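Local coordinates for protein TRAP-type transporter, periplasmic component (PDB 4P8B) that binds (S)-2-acetolactate and, as a periplasmic solute-binding component, probably delivers it to a TRAP-type membrane transporter, at residues Ser97-Ser102 with Val240-Ile245; Glu107-Ser112 with Ser180-Glu185. All blocks are in the same frame, centred on the assembly; numbering follows the deposited sequence. Where two conformers were deposited one is given.

Interaction 1: residues Ser97-Ser102 with Val240-Ile245. With X2X ((2S)-2-hydroxy-2-methyl-3-oxobutanoic acid), chain D.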
ATOM      1  N   SER A  97      -4.400  -0.833  -2.771  1.00  8.81           N
ATOM      2  CA  SER A  97      -3.390  -1.261  -1.825  1.00  8.47           C
ATOM      3  C   SER A  97      -3.797  -2.570  -1.169  1.00  7.86           C
ATOM      4  O   SER A  97      -4.948  -2.761  -0.771  1.00  8.31           O
ATOM      5  CB  SER A  97      -3.194  -0.221  -0.724  1.00  8.07           C
ATOM      6  OG  SER A  97      -2.408  -0.794   0.325  1.00  8.00           O
ATOM      7  N   THR A  98      -2.824  -3.449  -1.001  1.00  7.73           N
ATOM      8  CA  THR A  98      -3.053  -4.701  -0.302  1.00  9.38           C
ATOM      9  C   THR A  98      -3.606  -4.496   1.115  1.00  8.48           C
ATOM     10  O   THR A  98      -4.329  -5.363   1.619  1.00  9.87           O
ATOM     11  CB  THR A  98      -1.786  -5.568  -0.274  1.00  9.29           C
ATOM     12  OG1 THR A  98      -0.726  -4.842   0.351  1.00  9.36           O
ATOM     13  CG2 THR A  98      -1.365  -5.960  -1.693  1.00 10.23           C
ATOM     14  N   ILE A  99      -3.269  -3.374   1.752  1.00  7.89           N
ATOM     15  CA  ILE A  99      -3.765  -3.118   3.084  1.00  8.24           C
ATOM     16  C   ILE A  99      -5.297  -3.009   3.083  1.00  7.06           C
ATOM     17  O   ILE A  99      -5.989  -3.556   3.939  1.00  9.80           O
ATOM     18  CB  ILE A  99      -3.147  -1.833   3.660  1.00  8.48           C
ATOM     19  CG1 ILE A  99      -1.664  -2.062   3.947  1.00  8.05           C
ATOM     20  CG2 ILE A  99      -3.881  -1.433   4.945  1.00 10.27           C
ATOM     21  CD1 ILE A  99      -0.931  -0.795   4.339  1.00  8.02           C
ATOM     22  N   ASN A 100      -5.832  -2.310   2.094  1.00  8.80           N
ATOM     23  CA  ASN A 100      -7.251  -1.987   2.096  1.00  8.72           C
ATOM     24  C   ASN A 100      -8.132  -3.182   1.806  1.00  9.65           C
ATOM     25  O   ASN A 100      -9.289  -3.212   2.228  1.00 11.16           O
ATOM     26  CB  ASN A 100      -7.530  -0.888   1.086  1.00  8.86           C
ATOM     27  CG  ASN A 100      -6.904   0.424   1.482  1.00  8.16           C
ATOM     28  OD1 ASN A 100      -6.669   0.691   2.672  1.00 10.03           O
ATOM     29  ND2 ASN A 100      -6.533   1.214   0.497  1.00  8.47           N
ATOM     30  N   TRP A 101      -7.571  -4.176   1.129  1.00 10.13           N
ATOM     31  CA  TRP A 101      -8.318  -5.380   0.765  1.00 10.19           C
ATOM     32  C   TRP A 101      -8.070  -6.539   1.734  1.00 10.51           C
ATOM     33  O   TRP A 101      -8.691  -7.603   1.638  1.00 12.10           O
ATOM     34  CB  TRP A 101      -7.959  -5.827  -0.652  1.00 12.55           C
ATOM     35  CG  TRP A 101      -8.242  -4.844  -1.741  1.00 11.40           C
ATOM     36  CD1 TRP A 101      -8.987  -3.675  -1.676  1.00 11.33           C
ATOM     37  CD2 TRP A 101      -7.754  -4.931  -3.076  1.00 10.55           C
ATOM     38  NE1 TRP A 101      -8.981  -3.055  -2.907  1.00 11.28           N
ATOM     39  CE2 TRP A 101      -8.244  -3.812  -3.784  1.00 10.68           C
ATOM     40  CE3 TRP A 101      -6.974  -5.873  -3.754  1.00 11.93           C
ATOM     41  CZ2 TRP A 101      -7.939  -3.599  -5.119  1.00 12.04           C
ATOM     42  CZ3 TRP A 101      -6.679  -5.660  -5.076  1.00 11.62           C
ATOM     43  CH2 TRP A 101      -7.163  -4.525  -5.752  1.00 12.32           C
ATOM     44  N   SER A 102      -7.135  -6.350   2.653  1.00 10.63           N
ATOM     45  CA  SER A 102      -6.844  -7.383   3.635  1.00 11.89           C
ATOM     46  C   SER A 102      -8.059  -7.841   4.455  1.00 13.75           C
ATOM     47  O   SER A 102      -8.142  -9.016   4.764  1.00 15.08           O
ATOM     48  CB  SER A 102      -5.728  -6.915   4.576  1.00 11.34           C
ATOM     49  OG  SER A 102      -4.492  -6.875   3.900  1.00 12.75           O
ATOM     50  N   VAL A 240       6.816  -2.225   7.204  1.00  6.10           N
ATOM     51  CA  VAL A 240       6.078  -2.960   6.185  1.00  5.93           C
ATOM     52  C   VAL A 240       6.139  -2.147   4.902  1.00  7.02           C
ATOM     53  O   VAL A 240       6.528  -0.980   4.913  1.00  6.88           O
ATOM     54  CB  VAL A 240       4.581  -3.120   6.554  1.00  8.44           C
ATOM     55  CG1 VAL A 240       4.405  -3.828   7.877  1.00  9.24           C
ATOM     56  CG2 VAL A 240       3.867  -1.776   6.555  1.00  7.68           C
ATOM     57  N   ALA A 241       5.713  -2.746   3.802  1.00  7.02           N
ATOM     58  CA  ALA A 241       5.490  -2.005   2.569  1.00  7.10           C
ATOM     59  C   ALA A 241       4.237  -2.545   1.919  1.00  7.12           C
ATOM     60  O   ALA A 241       4.073  -3.760   1.837  1.00  9.27           O
ATOM     61  CB  ALA A 241       6.653  -2.108   1.617  1.00  9.35           C
ATOM     62  N   ASP A 242       3.370  -1.666   1.427  1.00  7.12           N
ATOM     63  CA  ASP A 242       2.203  -2.109   0.692  1.00  7.40           C
ATOM     64  C   ASP A 242       2.422  -1.981  -0.806  1.00  7.59           C
ATOM     65  O   ASP A 242       2.614  -0.857  -1.319  1.00  7.70           O
ATOM     66  CB  ASP A 242       0.867  -1.446   1.153  1.00  8.08           C
ATOM     67  CG  ASP A 242       0.847   0.076   1.109  1.00  7.29           C
ATOM     68  OD1 ASP A 242       1.822   0.739   1.532  1.00  7.66           O
ATOM     69  OD2 ASP A 242      -0.232   0.623   0.749  1.00  8.24           O
ATOM     70  N   PRO A 243       2.389  -3.107  -1.514  1.00  7.23           N
ATOM     71  CA  PRO A 243       2.287  -3.045  -2.968  1.00  7.21           C
ATOM     72  C   PRO A 243       0.894  -2.651  -3.369  1.00  8.99           C
ATOM     73  O   PRO A 243      -0.025  -2.626  -2.551  1.00  8.61           O
ATOM     74  CB  PRO A 243       2.661  -4.459  -3.402  1.00 10.12           C
ATOM     75  CG  PRO A 243       2.373  -5.332  -2.235  1.00 12.44           C
ATOM     76  CD  PRO A 243       2.359  -4.490  -1.003  1.00  7.82           C
ATOM     77  N   LEU A 244       0.750  -2.353  -4.653  1.00  7.58           N
ATOM     78  CA  LEU A 244      -0.548  -2.122  -5.256  1.00  8.18           C
ATOM     79  C   LEU A 244      -0.851  -3.241  -6.212  1.00  9.05           C
ATOM     80  O   LEU A 244       0.062  -3.858  -6.746  1.00  8.76           O
ATOM     81  CB  LEU A 244      -0.567  -0.788  -6.013  1.00  8.89           C
ATOM     82  CG  LEU A 244      -0.165   0.460  -5.247  1.00  9.04           C
ATOM     83  CD1 LEU A 244      -0.099   1.666  -6.173  1.00  9.55           C
ATOM     84  CD2 LEU A 244      -1.091   0.708  -4.070  1.00  9.22           C
ATOM     85  N   ILE A 245      -2.137  -3.478  -6.467  1.00  9.21           N
ATOM     86  CA  ILE A 245      -2.564  -4.447  -7.465  1.00 10.64           C
ATOM     87  C   ILE A 245      -3.583  -3.792  -8.386  1.00 10.85           C
ATOM     88  O   ILE A 245      -4.524  -3.123  -7.940  1.00 10.86           O
ATOM     89  CB  ILE A 245      -3.170  -5.718  -6.825  1.00 10.64           C
ATOM     90  CG1 ILE A 245      -2.196  -6.297  -5.790  1.00 11.13           C
ATOM     91  CG2 ILE A 245      -3.501  -6.753  -7.894  1.00 13.04           C
ATOM     92  CD1 ILE A 245      -2.751  -7.508  -5.043  1.00 12.07           C
TER
HETATM   93  OAD X2X D 403      -4.754   5.133   3.821  1.00  8.35           O
HETATM   94  CAH X2X D 403      -3.510   5.155   3.553  1.00  8.33           C
HETATM   95  OAE X2X D 403      -2.649   5.429   4.441  1.00  8.55           O
HETATM   96  CAI X2X D 403      -3.032   4.840   2.173  1.00  8.12           C
HETATM   97  CAB X2X D 403      -3.460   5.965   1.256  1.00  8.73           C
HETATM   98  OAF X2X D 403      -1.662   4.556   2.164  1.00  8.19           O
HETATM   99  CAG X2X D 403      -3.721   3.566   1.803  1.00  8.21           C
HETATM  100  OAC X2X D 403      -4.731   3.587   1.099  1.00  8.25           O
HETATM  101  CAA X2X D 403      -3.204   2.264   2.315  1.00  8.58           C
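S97 OG is held from two sides. It donates to D242 OD2 at 2.6 Å, on the anti lone pair of that oxygen, and accepts from I99 N at 3.1 Å. The second bond makes S97 the N-cap of the short helix 98-101. OG lies anti to the backbone N of S97 (chi1 168°), where it can serve both partners. D242 OD2 also accepts from N152, and D242 OD1 forms a salt bridge with R155. With a cation and two donors around it, the carboxylate is probably kept ionised. I99 reaches across D242 at about a right angle, its CD1 3.7 Å from D242 CB. S97 and L244 form an antiparallel, non-hydrogen-bonded pair where strand 93-97 ends beside strand 241-249. These are neighbouring strands of the mixed five-stranded sheet in a periplasmic binding protein fold of the TRAP family. T98 N adds a weak bond to P243 O, at 3.3 Å but nearly straight. T98 OG1 rests against the proline ring, 3.4 Å from P243 CD. Further on, W101 and I245 meet obliquely, with CZ3 of W101 3.9 Å from CB of I245. The indole NE1 turns to E82 instead. N100, within the short helix, and S97 before it border the ligand. N100 ND2 donates to OAC, the ketone oxygen of (S)-2-acetolactate, at 3.0 Å and 169°, while N100 OD1 accepts from Q79. The ligand methyl CAA lies 3.7 Å from both S97 OG and D242 OD2.

Interaction 2: residues Glu107-Ser112 with Ser180-Glu185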
ATOM      1  N   GLU A 107      -4.851 -13.304   2.904  1.00 14.98           N
ATOM      2  CA  GLU A 107      -3.481 -13.509   2.441  1.00 14.40           C
ATOM      3  C   GLU A 107      -2.762 -12.192   2.181  1.00 13.91           C
ATOM      4  O   GLU A 107      -1.538 -12.139   2.231  1.00 13.23           O
ATOM      5  CB  GLU A 107      -3.468 -14.349   1.159  1.00 15.88           C
ATOM      6  CG  GLU A 107      -3.913 -15.784   1.319  1.00 15.85           C
ATOM      7  CD  GLU A 107      -5.428 -15.985   1.381  1.00 17.45           C
ATOM      8  OE1 GLU A 107      -6.220 -15.033   1.157  1.00 16.28           O
ATOM      9  OE2 GLU A 107      -5.837 -17.117   1.678  1.00 22.58           O
ATOM     10  N   LEU A 108      -3.510 -11.114   1.924  1.00 12.21           N
ATOM     11  CA  LEU A 108      -2.881  -9.840   1.661  1.00 12.73           C
ATOM     12  C   LEU A 108      -2.235  -9.239   2.919  1.00  9.68           C
ATOM     13  O   LEU A 108      -1.416  -8.339   2.806  1.00 10.86           O
ATOM     14  CB  LEU A 108      -3.867  -8.855   1.019  1.00 11.61           C
ATOM     15  CG  LEU A 108      -4.397  -9.268  -0.349  1.00 14.31           C
ATOM     16  CD1 LEU A 108      -5.382  -8.234  -0.828  1.00 13.48           C
ATOM     17  CD2 LEU A 108      -3.265  -9.415  -1.354  1.00 15.66           C
ATOM     18  N   ASN A 109      -2.577  -9.779   4.096  1.00 11.94           N
ATOM     19  CA  ASN A 109      -1.879  -9.394   5.319  1.00 10.67           C
ATOM     20  C   ASN A 109      -0.379  -9.761   5.291  1.00 10.40           C
ATOM     21  O   ASN A 109       0.385  -9.252   6.087  1.00 10.59           O
ATOM     22  CB  ASN A 109      -2.518 -10.029   6.547  1.00 11.65           C
ATOM     23  CG  ASN A 109      -3.839  -9.407   6.925  1.00 15.64           C
ATOM     24  OD1 ASN A 109      -3.898  -8.251   7.321  1.00 13.70           O
ATOM     25  ND2 ASN A 109      -4.902 -10.191   6.840  1.00 19.53           N
ATOM     26  N   LEU A 110       0.030 -10.635   4.380  0.53  9.90           N
ATOM     27  CA  LEU A 110       1.423 -11.028   4.284  0.53  9.33           C
ATOM     28  C   LEU A 110       2.340  -9.814   4.179  0.53  8.61           C
ATOM     29  O   LEU A 110       3.388  -9.755   4.831  0.53  9.77           O
ATOM     30  CB  LEU A 110       1.611 -11.953   3.088  0.53  9.92           C
ATOM     31  CG  LEU A 110       2.964 -12.633   2.945  0.53 10.49           C
ATOM     32  CD1 LEU A 110       2.810 -14.020   2.341  0.53  9.71           C
ATOM     33  CD2 LEU A 110       3.894 -11.800   2.079  0.53  8.29           C
ATOM     34  N   PHE A 111       1.937  -8.815   3.395  1.00  8.02           N
ATOM     35  CA  PHE A 111       2.759  -7.644   3.206  1.00  8.98           C
ATOM     36  C   PHE A 111       2.771  -6.705   4.418  1.00  7.62           C
ATOM     37  O   PHE A 111       3.610  -5.784   4.506  1.00  8.68           O
ATOM     38  CB  PHE A 111       2.330  -6.870   1.940  1.00  8.80           C
ATOM     39  CG  PHE A 111       2.435  -7.685   0.684  1.00  9.23           C
ATOM     40  CD1 PHE A 111       3.688  -7.971   0.135  1.00  9.34           C
ATOM     41  CD2 PHE A 111       1.311  -8.188   0.058  1.00  9.57           C
ATOM     42  CE1 PHE A 111       3.796  -8.722  -1.008  1.00  9.97           C
ATOM     43  CE2 PHE A 111       1.433  -8.958  -1.090  1.00 11.21           C
ATOM     44  CZ  PHE A 111       2.666  -9.212  -1.617  1.00 11.35           C
ATOM     45  N   SER A 112       1.847  -6.954   5.346  1.00  8.35           N
ATOM     46  CA  SER A 112       1.726  -6.181   6.570  1.00  8.21           C
ATOM     47  C   SER A 112       2.419  -6.846   7.756  1.00  8.81           C
ATOM     48  O   SER A 112       2.366  -6.320   8.849  1.00  9.28           O
ATOM     49  CB  SER A 112       0.251  -5.972   6.913  1.00  9.31           C
ATOM     50  OG  SER A 112      -0.363  -5.265   5.845  1.00  9.85           O
ATOM     51  N   SER A 180      -7.388  -2.146   9.365  1.00 23.35           N
ATOM     52  CA  SER A 180      -7.115  -3.573   9.214  1.00 23.32           C
ATOM     53  C   SER A 180      -6.471  -4.042  10.529  1.00 20.58           C
ATOM     54  O   SER A 180      -5.430  -3.520  10.902  1.00 18.39           O
ATOM     55  CB  SER A 180      -6.213  -3.800   8.001  1.00 27.22           C
ATOM     56  OG  SER A 180      -5.277  -4.851   8.196  1.00 38.74           O
ATOM     57  N   PRO A 181      -7.112  -4.993  11.242  1.00 18.12           N
ATOM     58  CA  PRO A 181      -6.770  -5.315  12.638  1.00 19.25           C
ATOM     59  C   PRO A 181      -5.300  -5.630  12.938  1.00 17.02           C
ATOM     60  O   PRO A 181      -4.837  -5.376  14.041  1.00 17.78           O
ATOM     61  CB  PRO A 181      -7.651  -6.534  12.966  1.00 24.61           C
ATOM     62  CG  PRO A 181      -8.454  -6.828  11.742  1.00 29.81           C
ATOM     63  CD  PRO A 181      -8.346  -5.674  10.810  1.00 22.52           C
ATOM     64  N   LEU A 182      -4.570  -6.170  11.974  1.00 13.36           N
ATOM     65  CA  LEU A 182      -3.156  -6.436  12.186  1.00 12.34           C
ATOM     66  C   LEU A 182      -2.408  -5.174  12.588  1.00 11.04           C
ATOM     67  O   LEU A 182      -1.542  -5.205  13.479  1.00 12.46           O
ATOM     68  CB  LEU A 182      -2.587  -7.071  10.916  1.00 12.50           C
ATOM     69  CG  LEU A 182      -1.069  -7.281  10.799  1.00 13.27           C
ATOM     70  CD1 LEU A 182      -0.420  -7.867  12.058  1.00 15.53           C
ATOM     71  CD2 LEU A 182      -0.827  -8.199   9.616  1.00 15.63           C
ATOM     72  N   TYR A 183      -2.736  -4.045  11.971  1.00 10.50           N
ATOM     73  CA  TYR A 183      -2.054  -2.805  12.322  1.00 10.92           C
ATOM     74  C   TYR A 183      -2.336  -2.360  13.763  1.00  9.79           C
ATOM     75  O   TYR A 183      -1.445  -1.845  14.450  1.00 11.38           O
ATOM     76  CB  TYR A 183      -2.363  -1.677  11.307  1.00  9.51           C
ATOM     77  CG  TYR A 183      -1.631  -1.922  10.025  1.00  8.59           C
ATOM     78  CD1 TYR A 183      -0.317  -1.516   9.858  1.00  8.58           C
ATOM     79  CD2 TYR A 183      -2.217  -2.666   8.997  1.00  9.14           C
ATOM     80  CE1 TYR A 183       0.382  -1.799   8.690  1.00  8.24           C
ATOM     81  CE2 TYR A 183      -1.530  -2.959   7.842  1.00  9.91           C
ATOM     82  CZ  TYR A 183      -0.220  -2.537   7.700  1.00  8.79           C
ATOM     83  OH  TYR A 183       0.470  -2.849   6.557  1.00  9.81           O
ATOM     84  N   ILE A 184      -3.555  -2.586  14.238  1.00 10.87           N
ATOM     85  CA  ILE A 184      -3.865  -2.296  15.632  1.00 13.11           C
ATOM     86  C   ILE A 184      -2.991  -3.141  16.548  1.00 12.23           C
ATOM     87  O   ILE A 184      -2.431  -2.639  17.513  1.00 12.59           O
ATOM     88  CB  ILE A 184      -5.349  -2.544  15.945  1.00 14.06           C
ATOM     89  CG1 ILE A 184      -6.225  -1.528  15.191  1.00 15.61           C
ATOM     90  CG2 ILE A 184      -5.611  -2.456  17.436  1.00 18.27           C
ATOM     91  CD1 ILE A 184      -6.020  -0.090  15.628  1.00 20.60           C
ATOM     92  N   GLU A 185      -2.868  -4.423  16.231  1.00 12.51           N
ATOM     93  CA  GLU A 185      -2.071  -5.331  17.050  1.00 13.08           C
ATOM     94  C   GLU A 185      -0.582  -4.984  17.019  1.00 12.20           C
ATOM     95  O   GLU A 185       0.090  -5.034  18.061  1.00 13.47           O
ATOM     96  CB  GLU A 185      -2.309  -6.781  16.619  1.00 14.42           C
ATOM     97  CG  GLU A 185      -3.720  -7.231  16.949  1.00 15.24           C
ATOM     98  CD  GLU A 185      -3.975  -8.685  16.610  1.00 20.17           C
ATOM     99  OE1 GLU A 185      -3.029  -9.496  16.681  1.00 20.62           O
ATOM    100  OE2 GLU A 185      -5.129  -9.024  16.274  1.00 31.54           O
TER
HETATM  101  O   HOH W   1      -2.932  -5.923   5.966  1.00 14.53           O
HETATM  102  O   HOH W   2      -5.607  -7.022   9.228  1.00 17.05           O
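S112 and Y183 both turn the first side-chain atom beyond CB anti to their own carbonyl carbon. Chi1 is -60° for OG of S112 and -74° for CG of Y183. S112 CB points at the segment 180-185, and the phenol reaches back to meet it. The hydroxyls S112 OG and Y183 OH share a hydrogen bond of 2.7 Å. The serine also lies close to the end of the ring, with its CB 3.6 Å from Y183 CZ. Next to this pair is an apolar touch: L182 CD2 packs 3.7 Å from S112 CB. L182 slides past N109 in the opposite direction. Two waters link N109 OD1 to other groups. One donates to N109 OD1 at 2.9 Å and also bonds S112 OG. The other donates to N109 OD1 at 2.8 Å and accepts from L182 N, so it ties the amide oxygen to the first turn of helix 181-189. Both also lie near S180 OG, where the first bond is weak and the second doubtfully short. N109 ND2 bonds R106 O, which helps fix the amide. The contact is thus a buried, water-bridged joint between a 3-10 segment and a helix start. Helix 317-327 packs on it through V319 and W323 against L182, and through W323 and I327 against N109. Helix 130-141 lies against L108, L110 and F111, and I99 of helix 98-101 touches both S112 and Y183.

The centres of interactions 1 and 2 lie about 9 Å apart, and the two contacts touch. I99 CD1 is 3.3 Å from Y183 OH, and V240 CG1 is 3.4 Å from S112 O. Along the chain the order is 97-102, 107-112, 180-185, 240-245, so both segments of interaction 2 fall between those of interaction 1. Interaction 1 joins the end of strand 93-97 and helix 98-101 to strand 241-249, at the ligand. Interaction 2 sits farther from the centre of the chain and joins the following 3-10 segment to helix 181-189. Together they form a continuous buried region leading from the acetolactate pocket to helix 317-327.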